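Local atomic coordinates of nucleoporin NUP159 (Saccharomyces cerevisiae, PDB entry 1XIP), a protein that forms part of the nuclear pore complex and, through its N-terminal beta-propeller domain, tethers the helicase Dbp5 to the pore for mRNA export. Residues F81-E86 against E114-F119; D89-C94 against F130-V135; Q163-F168 against V177-R182; N293-A298 against S306-K311. One frame throughout, in Å; residues are numbered along the deposited sequence.

Contact 1: F81-E86 against E114-F119; sequences FKWEKE and EELSEF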
loop_
_atom_site.group_PDB
_atom_site.type_symbol
_atom_site.label_atom_id
_atom_site.label_comp_id
_atom_site.label_asym_id
_atom_site.label_seq_id
_atom_site.Cartn_x
_atom_site.Cartn_y
_atom_site.Cartn_z
ATOM N N PHE A 81 5.637 -20.985 -12.807
ATOM C CA PHE A 81 6.116 -19.599 -12.983
ATOM C C PHE A 81 6.871 -19.435 -14.296
ATOM O O PHE A 81 7.268 -20.424 -14.903
ATOM C CB PHE A 81 7.029 -19.221 -11.830
ATOM C CG PHE A 81 6.384 -19.336 -10.488
ATOM C CD1 PHE A 81 5.368 -18.440 -10.098
ATOM C CD2 PHE A 81 6.764 -20.345 -9.600
ATOM C CE1 PHE A 81 4.776 -18.537 -8.849
ATOM C CE2 PHE A 81 6.149 -20.458 -8.331
ATOM C CZ PHE A 81 5.170 -19.553 -7.961
ATOM N N LYS A 82 7.069 -18.199 -14.742
ATOM C CA LYS A 82 7.858 -17.939 -15.939
ATOM C C LYS A 82 9.307 -17.719 -15.552
ATOM O O LYS A 82 10.217 -18.066 -16.303
ATOM C CB LYS A 82 7.364 -16.700 -16.699
ATOM C CG LYS A 82 5.892 -16.691 -17.106
ATOM C CD LYS A 82 5.466 -18.003 -17.795
ATOM C CE LYS A 82 5.374 -17.816 -19.318
ATOM N NZ LYS A 82 5.502 -19.088 -20.076
ATOM N N TRP A 83 9.503 -17.113 -14.386
ATOM C CA TRP A 83 10.820 -16.741 -13.890
ATOM C C TRP A 83 10.803 -16.717 -12.376
ATOM O O TRP A 83 9.777 -16.459 -11.781
ATOM C CB TRP A 83 11.176 -15.375 -14.413
ATOM C CG TRP A 83 12.372 -14.736 -13.799
ATOM C CD1 TRP A 83 13.645 -14.779 -14.273
ATOM C CD2 TRP A 83 12.408 -13.894 -12.638
ATOM N NE1 TRP A 83 14.477 -14.036 -13.470
ATOM C CE2 TRP A 83 13.741 -13.479 -12.460
ATOM C CE3 TRP A 83 11.444 -13.452 -11.715
ATOM C CZ2 TRP A 83 14.140 -12.656 -11.411
ATOM C CZ3 TRP A 83 11.848 -12.632 -10.656
ATOM C CH2 TRP A 83 13.183 -12.246 -10.522
ATOM N N GLU A 84 11.943 -17.006 -11.759
ATOM C CA GLU A 84 12.088 -16.908 -10.303
ATOM C C GLU A 84 13.540 -16.696 -9.884
ATOM O O GLU A 84 14.474 -17.109 -10.570
ATOM C CB GLU A 84 11.507 -18.133 -9.600
ATOM C CG GLU A 84 12.438 -19.324 -9.597
ATOM C CD GLU A 84 12.641 -19.912 -8.211
ATOM O OE1 GLU A 84 12.057 -21.002 -7.936
ATOM O OE2 GLU A 84 13.371 -19.294 -7.393
ATOM N N LYS A 85 13.716 -16.041 -8.749
ATOM C CA LYS A 85 15.028 -15.788 -8.212
ATOM C C LYS A 85 14.914 -15.602 -6.718
ATOM O O LYS A 85 14.017 -14.930 -6.240
ATOM C CB LYS A 85 15.627 -14.530 -8.831
ATOM C CG LYS A 85 17.000 -14.192 -8.299
ATOM C CD LYS A 85 17.676 -13.104 -9.080
ATOM C CE LYS A 85 18.981 -12.726 -8.423
ATOM N NZ LYS A 85 19.912 -13.883 -8.358
ATOM N N GLU A 86 15.834 -16.205 -5.988
ATOM C CA GLU A 86 15.976 -15.961 -4.569
ATOM C C GLU A 86 16.583 -14.567 -4.359
ATOM O O GLU A 86 17.714 -14.310 -4.763
ATOM C CB GLU A 86 16.855 -17.048 -3.953
ATOM C CG GLU A 86 17.102 -16.907 -2.459
ATOM C CD GLU A 86 16.406 -17.988 -1.641
ATOM O OE1 GLU A 86 15.266 -18.408 -2.024
ATOM O OE2 GLU A 86 16.997 -18.407 -0.608
ATOM N N GLU A 114 11.202 -9.546 -21.956
ATOM C CA GLU A 114 11.358 -10.196 -23.248
ATOM C C GLU A 114 12.660 -11.002 -23.380
ATOM O O GLU A 114 12.797 -11.821 -24.293
ATOM C CB GLU A 114 11.197 -9.182 -24.382
ATOM C CG GLU A 114 9.769 -9.124 -24.923
ATOM C CD GLU A 114 9.454 -7.827 -25.655
ATOM O OE1 GLU A 114 10.142 -7.504 -26.662
ATOM O OE2 GLU A 114 8.506 -7.129 -25.233
ATOM N N GLU A 115 13.607 -10.759 -22.477
ATOM C CA GLU A 115 14.777 -11.620 -22.332
ATOM C C GLU A 115 15.028 -11.900 -20.856
ATOM O O GLU A 115 15.893 -11.278 -20.228
ATOM C CB GLU A 115 16.015 -11.001 -22.992
ATOM C CG GLU A 115 16.943 -12.034 -23.627
ATOM C CD GLU A 115 18.274 -11.439 -24.111
ATOM O OE1 GLU A 115 18.733 -10.416 -23.515
ATOM O OE2 GLU A 115 18.871 -11.992 -25.086
ATOM N N LEU A 116 14.268 -12.856 -20.316
ATOM C CA LEU A 116 14.245 -13.135 -18.877
ATOM C C LEU A 116 15.598 -13.541 -18.275
ATOM O O LEU A 116 15.719 -13.700 -17.059
ATOM C CB LEU A 116 13.176 -14.179 -18.548
ATOM C CG LEU A 116 11.721 -13.726 -18.689
ATOM C CD1 LEU A 116 10.794 -14.927 -18.840
ATOM C CD2 LEU A 116 11.259 -12.831 -17.541
ATOM N N SER A 117 16.610 -13.693 -19.121
ATOM C CA SER A 117 17.954 -14.001 -18.651
ATOM C C SER A 117 18.600 -12.789 -17.978
ATOM O O SER A 117 19.511 -12.939 -17.153
ATOM C CB SER A 117 18.834 -14.504 -19.803
ATOM O OG SER A 117 18.472 -13.903 -21.034
ATOM N N GLU A 118 18.112 -11.596 -18.320
ATOM C CA GLU A 118 18.743 -10.344 -17.897
ATOM C C GLU A 118 18.138 -9.790 -16.623
ATOM O O GLU A 118 17.050 -9.219 -16.625
ATOM C CB GLU A 118 18.693 -9.304 -19.016
ATOM C CG GLU A 118 19.393 -9.738 -20.299
ATOM C CD GLU A 118 20.736 -9.042 -20.536
ATOM O OE1 GLU A 118 20.938 -7.903 -20.029
ATOM O OE2 GLU A 118 21.588 -9.632 -21.250
ATOM N N PHE A 119 18.857 -9.984 -15.527
ATOM C CA PHE A 119 18.480 -9.431 -14.245
ATOM C C PHE A 119 19.537 -8.430 -13.795
ATOM O O PHE A 119 20.533 -8.793 -13.166
ATOM C CB PHE A 119 18.289 -10.540 -13.208
ATOM C CG PHE A 119 17.671 -10.065 -11.930
ATOM C CD1 PHE A 119 16.306 -9.820 -11.855
ATOM C CD2 PHE A 119 18.463 -9.831 -10.803
ATOM C CE1 PHE A 119 15.737 -9.370 -10.673
ATOM C CE2 PHE A 119 17.914 -9.387 -9.627
ATOM C CZ PHE A 119 16.544 -9.153 -9.553
#

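Contact 2: D89-C94 against F130-V135; sequences DVIFVC and FQLKNV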
loop_
_atom_site.group_PDB
_atom_site.type_symbol
_atom_site.label_atom_id
_atom_site.label_comp_id
_atom_site.label_asym_id
_atom_site.label_seq_id
_atom_site.Cartn_x
_atom_site.Cartn_y
_atom_site.Cartn_z
ATOM N N ASP A 89 15.795 -9.498 0.561
ATOM C CA ASP A 89 15.158 -8.372 1.252
ATOM C C ASP A 89 14.185 -7.551 0.402
ATOM O O ASP A 89 14.271 -6.334 0.389
ATOM C CB ASP A 89 16.256 -7.452 1.822
ATOM C CG ASP A 89 16.007 -7.049 3.279
ATOM O OD1 ASP A 89 15.929 -7.959 4.166
ATOM O OD2 ASP A 89 15.915 -5.839 3.626
ATOM N N VAL A 90 13.250 -8.174 -0.304
ATOM C CA VAL A 90 12.464 -7.345 -1.223
ATOM C C VAL A 90 11.261 -6.643 -0.632
ATOM O O VAL A 90 10.509 -7.223 0.161
ATOM C CB VAL A 90 12.202 -7.959 -2.657
ATOM C CG1 VAL A 90 12.713 -9.362 -2.768
ATOM C CG2 VAL A 90 10.742 -7.825 -3.074
ATOM N N ILE A 91 11.112 -5.374 -1.012
ATOM C CA ILE A 91 10.111 -4.498 -0.431
ATOM C C ILE A 91 9.207 -3.901 -1.489
ATOM O O ILE A 91 8.189 -3.284 -1.172
ATOM C CB ILE A 91 10.793 -3.400 0.417
ATOM C CG1 ILE A 91 11.732 -2.540 -0.432
ATOM C CG2 ILE A 91 11.580 -4.028 1.554
ATOM C CD1 ILE A 91 11.938 -1.160 0.123
ATOM N N PHE A 92 9.568 -4.109 -2.753
ATOM C CA PHE A 92 8.931 -3.410 -3.853
ATOM C C PHE A 92 9.067 -4.158 -5.161
ATOM O O PHE A 92 10.142 -4.545 -5.563
ATOM C CB PHE A 92 9.510 -1.998 -4.015
ATOM C CG PHE A 92 8.917 -1.237 -5.158
ATOM C CD1 PHE A 92 7.764 -0.471 -4.976
ATOM C CD2 PHE A 92 9.487 -1.294 -6.427
ATOM C CE1 PHE A 92 7.197 0.242 -6.032
ATOM C CE2 PHE A 92 8.923 -0.575 -7.495
ATOM C CZ PHE A 92 7.778 0.199 -7.286
ATOM N N VAL A 93 7.950 -4.286 -5.851
ATOM C CA VAL A 93 7.841 -5.113 -7.035
ATOM C C VAL A 93 6.802 -4.416 -7.919
ATOM O O VAL A 93 5.809 -3.897 -7.398
ATOM C CB VAL A 93 7.424 -6.536 -6.602
ATOM C CG1 VAL A 93 6.030 -6.933 -7.105
ATOM C CG2 VAL A 93 8.496 -7.541 -6.937
ATOM N N CYS A 94 7.046 -4.345 -9.230
ATOM C CA CYS A 94 6.133 -3.624 -10.120
ATOM C C CYS A 94 6.485 -3.669 -11.606
ATOM O O CYS A 94 7.661 -3.680 -11.963
ATOM C CB CYS A 94 5.989 -2.169 -9.663
ATOM S SG CYS A 94 6.988 -0.971 -10.556
ATOM N N PHE A 130 12.801 3.109 2.823
ATOM C CA PHE A 130 11.567 2.712 3.520
ATOM C C PHE A 130 10.387 2.497 2.550
ATOM O O PHE A 130 9.525 1.638 2.776
ATOM C CB PHE A 130 11.131 3.800 4.524
ATOM C CG PHE A 130 11.974 3.888 5.765
ATOM C CD1 PHE A 130 12.658 2.764 6.269
ATOM C CD2 PHE A 130 12.073 5.107 6.456
ATOM C CE1 PHE A 130 13.447 2.855 7.432
ATOM C CE2 PHE A 130 12.848 5.217 7.626
ATOM C CZ PHE A 130 13.544 4.085 8.116
ATOM N N GLN A 131 10.330 3.328 1.509
ATOM C CA GLN A 131 9.180 3.363 0.615
ATOM C C GLN A 131 9.532 3.803 -0.784
ATOM O O GLN A 131 10.328 4.721 -0.968
ATOM C CB GLN A 131 8.084 4.278 1.165
ATOM C CG GLN A 131 6.687 3.928 0.610
ATOM C CD GLN A 131 5.637 4.921 1.005
ATOM O OE1 GLN A 131 5.359 5.079 2.182
ATOM N NE2 GLN A 131 5.058 5.606 0.030
ATOM N N LEU A 132 8.918 3.144 -1.762
ATOM C CA LEU A 132 9.082 3.477 -3.161
ATOM C C LEU A 132 7.725 3.541 -3.786
ATOM O O LEU A 132 6.851 2.722 -3.465
ATOM C CB LEU A 132 9.863 2.388 -3.877
ATOM C CG LEU A 132 11.356 2.297 -3.651
ATOM C CD1 LEU A 132 11.689 1.002 -2.966
ATOM C CD2 LEU A 132 12.035 2.370 -4.984
ATOM N N LYS A 133 7.540 4.507 -4.677
ATOM C CA LYS A 133 6.364 4.563 -5.522
ATOM C C LYS A 133 6.784 4.879 -6.936
ATOM O O LYS A 133 7.610 5.779 -7.186
ATOM C CB LYS A 133 5.395 5.633 -5.042
ATOM C CG LYS A 133 4.086 5.117 -4.446
ATOM C CD LYS A 133 3.119 4.501 -5.489
ATOM C CE LYS A 133 2.163 3.447 -4.828
ATOM N NZ LYS A 133 1.703 2.310 -5.739
ATOM N N ASN A 134 6.211 4.135 -7.871
ATOM C CA ASN A 134 6.403 4.426 -9.268
ATOM C C ASN A 134 5.244 5.249 -9.807
ATOM O O ASN A 134 4.084 4.919 -9.557
ATOM C CB ASN A 134 6.550 3.138 -10.052
ATOM C CG ASN A 134 6.515 3.369 -11.537
ATOM O OD1 ASN A 134 5.765 2.712 -12.250
ATOM N ND2 ASN A 134 7.319 4.323 -12.015
ATOM N N VAL A 135 5.535 6.332 -10.522
ATOM C CA VAL A 135 4.424 7.115 -11.078
ATOM C C VAL A 135 4.333 7.050 -12.602
ATOM O O VAL A 135 3.381 6.450 -13.146
ATOM C CB VAL A 135 4.253 8.537 -10.453
ATOM C CG1 VAL A 135 5.579 9.237 -10.256
ATOM C CG2 VAL A 135 3.284 9.362 -11.271
#

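Contact 3: Q163-F168 against V177-R182; sequences QNVTSF and VLLKDR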
loop_
_atom_site.group_PDB
_atom_site.type_symbol
_atom_site.label_atom_id
_atom_site.label_comp_id
_atom_site.label_asym_id
_atom_site.label_seq_id
_atom_site.Cartn_x
_atom_site.Cartn_y
_atom_site.Cartn_z
ATOM N N GLN A 163 12.628 16.937 2.552
ATOM C CA GLN A 163 13.318 16.432 3.732
ATOM C C GLN A 163 12.372 16.291 4.908
ATOM O O GLN A 163 11.283 16.887 4.915
ATOM C CB GLN A 163 14.438 17.374 4.134
ATOM C CG GLN A 163 15.787 17.006 3.588
ATOM C CD GLN A 163 16.488 18.198 3.000
ATOM O OE1 GLN A 163 16.560 18.338 1.776
ATOM N NE2 GLN A 163 16.990 19.076 3.861
ATOM N N ASN A 164 12.806 15.511 5.903
ATOM C CA ASN A 164 12.065 15.320 7.150
ATOM C C ASN A 164 10.706 14.662 6.965
ATOM O O ASN A 164 9.809 14.839 7.789
ATOM C CB ASN A 164 11.903 16.653 7.882
ATOM C CG ASN A 164 13.216 17.204 8.376
ATOM O OD1 ASN A 164 14.020 16.477 8.964
ATOM N ND2 ASN A 164 13.441 18.495 8.150
ATOM N N VAL A 165 10.578 13.903 5.878
ATOM C CA VAL A 165 9.354 13.225 5.496
ATOM C C VAL A 165 9.300 11.895 6.238
ATOM O O VAL A 165 10.331 11.235 6.374
ATOM C CB VAL A 165 9.359 12.940 3.954
ATOM C CG1 VAL A 165 8.013 12.335 3.460
ATOM C CG2 VAL A 165 9.721 14.191 3.172
ATOM N N THR A 166 8.116 11.495 6.712
ATOM C CA THR A 166 7.961 10.174 7.328
ATOM C C THR A 166 7.025 9.279 6.527
ATOM O O THR A 166 7.086 8.061 6.630
ATOM C CB THR A 166 7.508 10.253 8.804
ATOM O OG1 THR A 166 6.293 10.990 8.897
ATOM C CG2 THR A 166 8.488 11.084 9.627
ATOM N N SER A 167 6.162 9.907 5.739
ATOM C CA SER A 167 5.316 9.217 4.792
ATOM C C SER A 167 5.027 10.107 3.597
ATOM O O SER A 167 4.889 11.312 3.723
ATOM C CB SER A 167 3.992 8.788 5.448
ATOM O OG SER A 167 3.320 7.829 4.635
ATOM N N PHE A 168 4.916 9.501 2.435
ATOM C CA PHE A 168 4.516 10.230 1.246
ATOM C C PHE A 168 3.521 9.400 0.435
ATOM O O PHE A 168 3.394 8.201 0.636
ATOM C CB PHE A 168 5.741 10.604 0.409
ATOM C CG PHE A 168 6.266 9.467 -0.448
ATOM C CD1 PHE A 168 5.877 9.345 -1.784
ATOM C CD2 PHE A 168 7.159 8.534 0.078
ATOM C CE1 PHE A 168 6.365 8.304 -2.584
ATOM C CE2 PHE A 168 7.659 7.495 -0.708
ATOM C CZ PHE A 168 7.258 7.375 -2.041
ATOM N N VAL A 177 2.990 14.818 1.412
ATOM C CA VAL A 177 4.108 14.565 2.307
ATOM C C VAL A 177 3.638 14.758 3.763
ATOM O O VAL A 177 2.931 15.729 4.071
ATOM C CB VAL A 177 5.281 15.520 1.943
ATOM C CG1 VAL A 177 6.235 15.704 3.084
ATOM C CG2 VAL A 177 6.011 15.017 0.693
ATOM N N LEU A 178 3.975 13.793 4.628
ATOM C CA LEU A 178 3.781 13.908 6.071
ATOM C C LEU A 178 5.141 14.127 6.721
ATOM O O LEU A 178 6.056 13.309 6.548
ATOM C CB LEU A 178 3.163 12.637 6.646
ATOM C CG LEU A 178 2.159 12.734 7.814
ATOM C CD1 LEU A 178 1.938 11.378 8.470
ATOM C CD2 LEU A 178 2.534 13.789 8.864
ATOM N N LEU A 179 5.264 15.211 7.484
ATOM C CA LEU A 179 6.542 15.579 8.090
ATOM C C LEU A 179 6.682 15.145 9.552
ATOM O O LEU A 179 5.691 14.841 10.204
ATOM C CB LEU A 179 6.778 17.089 7.946
ATOM C CG LEU A 179 6.891 17.586 6.504
ATOM C CD1 LEU A 179 7.064 19.100 6.437
ATOM C CD2 LEU A 179 8.054 16.893 5.832
ATOM N N LYS A 180 7.929 15.119 10.040
ATOM C CA LYS A 180 8.259 14.810 11.452
ATOM C C LYS A 180 7.541 15.678 12.493
ATOM O O LYS A 180 7.158 15.188 13.558
ATOM C CB LYS A 180 9.763 14.925 11.693
ATOM C CG LYS A 180 10.588 13.881 11.007
ATOM C CD LYS A 180 12.027 14.015 11.395
ATOM C CE LYS A 180 12.637 12.669 11.690
ATOM N NZ LYS A 180 13.990 12.843 12.316
ATOM N N ASP A 181 7.381 16.966 12.190
ATOM C CA ASP A 181 6.620 17.868 13.049
ATOM C C ASP A 181 5.102 17.632 12.952
ATOM O O ASP A 181 4.302 18.331 13.597
ATOM C CB ASP A 181 6.977 19.327 12.744
ATOM C CG ASP A 181 6.442 19.797 11.405
ATOM O OD1 ASP A 181 6.661 20.984 11.080
ATOM O OD2 ASP A 181 5.794 19.062 10.610
ATOM N N ARG A 182 4.721 16.648 12.135
ATOM C CA ARG A 182 3.334 16.197 11.990
ATOM C C ARG A 182 2.521 17.155 11.143
ATOM O O ARG A 182 1.297 17.153 11.192
ATOM C CB ARG A 182 2.675 15.985 13.359
ATOM C CG ARG A 182 3.328 14.904 14.237
ATOM C CD ARG A 182 2.397 14.338 15.313
ATOM N NE ARG A 182 2.064 15.330 16.338
ATOM C CZ ARG A 182 1.285 15.092 17.384
ATOM N NH1 ARG A 182 0.740 13.900 17.552
ATOM N NH2 ARG A 182 1.056 16.052 18.272
#

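Contact 4: N293-A298 against S306-K311; sequences NVNVLA and SIWDSK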
loop_
_atom_site.group_PDB
_atom_site.type_symbol
_atom_site.label_atom_id
_atom_site.label_comp_id
_atom_site.label_asym_id
_atom_site.label_seq_id
_atom_site.Cartn_x
_atom_site.Cartn_y
_atom_site.Cartn_z
ATOM N N ASN A 293 -14.663 7.467 -7.026
ATOM C CA ASN A 293 -13.733 6.372 -6.927
ATOM C C ASN A 293 -13.838 5.767 -5.537
ATOM O O ASN A 293 -13.748 6.471 -4.519
ATOM C CB ASN A 293 -12.290 6.836 -7.229
ATOM C CG ASN A 293 -12.040 8.314 -6.872
ATOM O OD1 ASN A 293 -12.962 9.056 -6.470
ATOM N ND2 ASN A 293 -10.788 8.745 -7.021
ATOM N N VAL A 294 -14.072 4.465 -5.522
ATOM C CA VAL A 294 -14.023 3.673 -4.317
ATOM C C VAL A 294 -12.565 3.303 -4.041
ATOM O O VAL A 294 -11.867 2.840 -4.923
ATOM C CB VAL A 294 -14.870 2.399 -4.498
ATOM C CG1 VAL A 294 -14.863 1.563 -3.252
ATOM C CG2 VAL A 294 -16.284 2.772 -4.862
ATOM N N ASN A 295 -12.099 3.532 -2.827
ATOM C CA ASN A 295 -10.770 3.074 -2.429
ATOM C C ASN A 295 -10.829 1.953 -1.440
ATOM O O ASN A 295 -11.398 2.101 -0.379
ATOM C CB ASN A 295 -9.959 4.211 -1.843
ATOM C CG ASN A 295 -9.883 5.362 -2.751
ATOM O OD1 ASN A 295 -9.192 5.311 -3.759
ATOM N ND2 ASN A 295 -10.624 6.412 -2.439
ATOM N N VAL A 296 -10.233 0.827 -1.805
ATOM C CA VAL A 296 -10.078 -0.308 -0.912
ATOM C C VAL A 296 -8.785 -0.126 -0.148
ATOM O O VAL A 296 -7.732 0.143 -0.744
ATOM C CB VAL A 296 -10.011 -1.619 -1.690
ATOM C CG1 VAL A 296 -9.926 -2.788 -0.755
ATOM C CG2 VAL A 296 -11.237 -1.751 -2.606
ATOM N N LEU A 297 -8.872 -0.266 1.178
ATOM C CA LEU A 297 -7.731 -0.005 2.056
ATOM C C LEU A 297 -7.401 -1.167 2.977
ATOM O O LEU A 297 -8.288 -1.865 3.455
ATOM C CB LEU A 297 -7.970 1.259 2.877
ATOM C CG LEU A 297 -8.234 2.515 2.077
ATOM C CD1 LEU A 297 -9.148 3.425 2.840
ATOM C CD2 LEU A 297 -6.915 3.181 1.775
ATOM N N ALA A 298 -6.110 -1.364 3.211
ATOM C CA ALA A 298 -5.608 -2.408 4.078
ATOM C C ALA A 298 -4.354 -1.873 4.690
ATOM O O ALA A 298 -3.816 -0.851 4.238
ATOM C CB ALA A 298 -5.297 -3.639 3.287
ATOM N N SER A 306 -10.862 -2.158 4.498
ATOM C CA SER A 306 -11.892 -1.130 4.547
ATOM C C SER A 306 -12.279 -0.630 3.184
ATOM O O SER A 306 -11.554 -0.831 2.215
ATOM C CB SER A 306 -11.417 0.048 5.384
ATOM O OG SER A 306 -10.808 -0.423 6.562
ATOM N N ILE A 307 -13.429 0.027 3.119
ATOM C CA ILE A 307 -13.889 0.684 1.905
ATOM C C ILE A 307 -14.156 2.173 2.178
ATOM O O ILE A 307 -14.830 2.515 3.138
ATOM C CB ILE A 307 -15.159 0.015 1.391
ATOM C CG1 ILE A 307 -14.956 -1.492 1.236
ATOM C CG2 ILE A 307 -15.563 0.607 0.070
ATOM C CD1 ILE A 307 -16.267 -2.259 1.054
ATOM N N TRP A 308 -13.608 3.040 1.331
ATOM C CA TRP A 308 -13.866 4.471 1.366
ATOM C C TRP A 308 -14.570 4.858 0.067
ATOM O O TRP A 308 -14.053 4.594 -1.014
ATOM C CB TRP A 308 -12.544 5.220 1.477
ATOM C CG TRP A 308 -12.702 6.696 1.401
ATOM C CD1 TRP A 308 -12.469 7.489 0.323
ATOM C CD2 TRP A 308 -13.150 7.564 2.449
ATOM N NE1 TRP A 308 -12.741 8.799 0.636
ATOM C CE2 TRP A 308 -13.163 8.869 1.935
ATOM C CE3 TRP A 308 -13.561 7.360 3.774
ATOM C CZ2 TRP A 308 -13.560 9.965 2.687
ATOM C CZ3 TRP A 308 -13.960 8.455 4.524
ATOM C CH2 TRP A 308 -13.956 9.743 3.976
ATOM N N ASP A 309 -15.751 5.477 0.133
ATOM C CA ASP A 309 -16.497 5.784 -1.095
ATOM C C ASP A 309 -16.292 7.211 -1.656
ATOM O O ASP A 309 -16.987 7.606 -2.589
ATOM C CB ASP A 309 -17.986 5.460 -0.920
ATOM C CG ASP A 309 -18.814 6.520 -0.231
ATOM O OD1 ASP A 309 -18.234 7.498 0.295
ATOM O OD2 ASP A 309 -20.060 6.406 -0.198
ATOM N N SER A 310 -15.339 7.960 -1.089
ATOM C CA SER A 310 -15.048 9.338 -1.505
ATOM C C SER A 310 -15.547 10.357 -0.462
ATOM O O SER A 310 -15.093 11.492 -0.431
ATOM C CB SER A 310 -15.646 9.630 -2.883
ATOM O OG SER A 310 -16.915 10.233 -2.748
ATOM N N LYS A 311 -16.506 9.929 0.365
ATOM C CA LYS A 311 -17.102 10.832 1.367
ATOM C C LYS A 311 -17.239 10.238 2.778
ATOM O O LYS A 311 -17.274 10.984 3.753
ATOM C CB LYS A 311 -18.474 11.326 0.890
ATOM C CG LYS A 311 -19.482 10.212 0.548
ATOM C CD LYS A 311 -20.926 10.612 0.863
ATOM C CE LYS A 311 -21.952 9.795 0.069
ATOM N NZ LYS A 311 -22.081 8.397 0.580
#

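Contact 1: F81-E86 against E114-F119
Lys82 opens the contact with its backbone: its O lies 4.1 Å from CD1 of Leu116, while the amine end of its side chain leads away. Trp83 follows and meets Leu116 and Phe119 in turn. Its CB rests against Leu116 CD2, and on the indole CD1 is 3.6 Å from the carbonyl O of Leu116. Farther out, CZ2 approaches Phe119 CD1 at 3.6 Å. The six-membered ring of Trp83 and the Phe119 ring are inclined by only 26°, yet their centroids stand 5.6 Å apart, so the planes are slid past one another with little overlap. Lys82 and Trp83 both face Val62 in a classic beta bulge on strand 83-86, the outermost strand of one four-stranded propeller blade; Leu116 belongs to the type I turn Glu115-Glu118, which precedes the outermost strand of the next blade, 119-124. Leu111 of that second blade touches Trp83, Leu116 and Phe119. Lys85, with CG anti to its backbone N (chi1 179°), completes the contact through methylenes: CD lies over one face of the Phe119 ring, 3.9 Å from the centroid and 19° off the normal, a CH-pi contact, and CE adds a touch on Phe119 CE2.

Contact 2: D89-C94 against F130-V135
Phe92 sets its CG anti to the backbone N (chi1 179°), which sends the ring out from its strand toward Leu132, while Leu132 holds CG anti to its carbonyl carbon. Leu132 CB lies over one face of the Phe92 ring, 4.0 Å from the centroid and 24° off the normal, a CH-pi contact displaced toward the rim; its closest ring atom is Phe92 CD1 at 3.7 Å. The carbonyl O of Leu132 also comes within 3.6 Å of Phe92 CE1. Beyond the ring atoms, Leu132 CD1 reaches back to Phe92 CB and meets Ile91 CD1 at 3.8 Å, the two aliphatic side chains crossing at about a right angle. At the other end, Asn134 CB lies at the edge of the Phe92 ring, 4.2 Å from CZ, and equally far from Cys94 SG. The Asn134 amide nitrogen is engaged within its own blade, donating to Thr138 O and Asn136 O. No hydrogen bond links the segments: the strands run parallel to within 4° but 7.4 Å apart, which makes this side-chain packing between the innermost strands of adjacent propeller blades. Ile91 and Phe92 face Ser103 in a classic bulge that binds the first strand to 99-104, and Leu139 of strand 138-143 touches Phe92, Leu132 and Asn134, while Gln41, in the loop before strand 43-46, bonds to both Ile91 and the Leu132 carbonyl.

Contact 3: Q163-F168 against V177-R182
Thr166 and Leu178 lie at the centre of the backbone hydrogen bonding. Leu178 O accepts a short, straight bond from Thr166 N (2.7 Å, 174° at the hydrogen) and weak ones from Ser167 N and from Thr166 OG1, the hydroxyl standing between backbone N and carbonyl carbon (chi1 56°). In return Leu178 N donates to Ser167 O at 2.8 Å. Farther along, Lys180 N binds Asn164 O over 2.9 Å. Two CA-H...O contacts join them, from Leu179 CA to Asn164 O and from Val165 CA to Leu178 O. Thr166 and Ser167 both facing Leu178 defines a classic beta bulge, and the register slips by one residue between Val165 and Ser167. Here the chain turns a corner at Thr166: strand 158-165 ends one propeller blade and strand 167-170 begins the next, so segment 177-182 pairs with both sides of the passage. Among apolar contacts, Val165 and Val177 cross at about a right angle, CG2 of Val165 standing 3.8 Å from CG1 of Val177 and 4.1 Å from Leu179 CD2. Leu148 of strand 147-152 touches both valines. Thr166 CG2 packs on Lys180 CG at 3.8 Å. Ser167 and Leu178 put their side chains on the sheet face opposite that of Phe168 and Val177, their CB atoms adjacent; Ser167 OG is hydrogen-bonded to Val219 N of strand 215-221.

Contact 4: N293-A298 against S306-K311
Trp308 offers the edge of its indole to Asn295: ND2 of the amide lies near the ring plane, 3.5 Å from CD1. The amide and indole planes are 21° apart, and the two side chains run side by side, pointing the same way. One face of the indole has Lys311 N above it, offset toward the rim. The other end of the Asn295 amide, OD1, is hydrogen-bonded to Thr283 OG1 of strand 279-284. Leu297 also runs alongside Trp308, its CD1 4.1 Å from the tryptophan CB. The strands that carry these groups, 292-299 and 306-308, form an antiparallel beta hairpin of the propeller. Asn295 and Trp308 form a hydrogen-bonded pair, each N to the other's O at 2.9 Å, and Leu297 and Ser306 form a second; Leu297 N meets Ser306 O tilted 33° from the carbonyl plane. On the opposite sheet face, Val296 and Ile307 make the non-hydrogen-bonded pair between them, and Ile307 CG2 comes 3.5 Å from CG1 of Val294. Past the strand, Asp309 OD1 accepts from Lys311 N in an Asx turn, while its OD2 presents the syn lone pair to Lys311 NZ, a salt bridge 2.9 Å long.

In the fold
The four contacts sample the propeller at different radii. Contacts 1 and 2 share the blade built from strands 90-96 to 119-124: contact 1 joins it to the preceding blade, contact 2 to the following one. Their centres are 18 Å apart, with contact 1 at the surface, 25 Å from the chain centre, and contact 2 buried, 10 Å from it. Contacts 2 and 3 touch directly, Gln131 NE2 lying 3.1 Å from Phe168 O, a probable hydrogen bond, and Lys133 CB packing on the Phe168 ring at CE1. Contact 4 stands apart, its nearest atoms about 11 Å from those of contacts 2 and 3, and on the opposite side of the chain's centre from contact 1. All lie in the region that interacts with Dbp5.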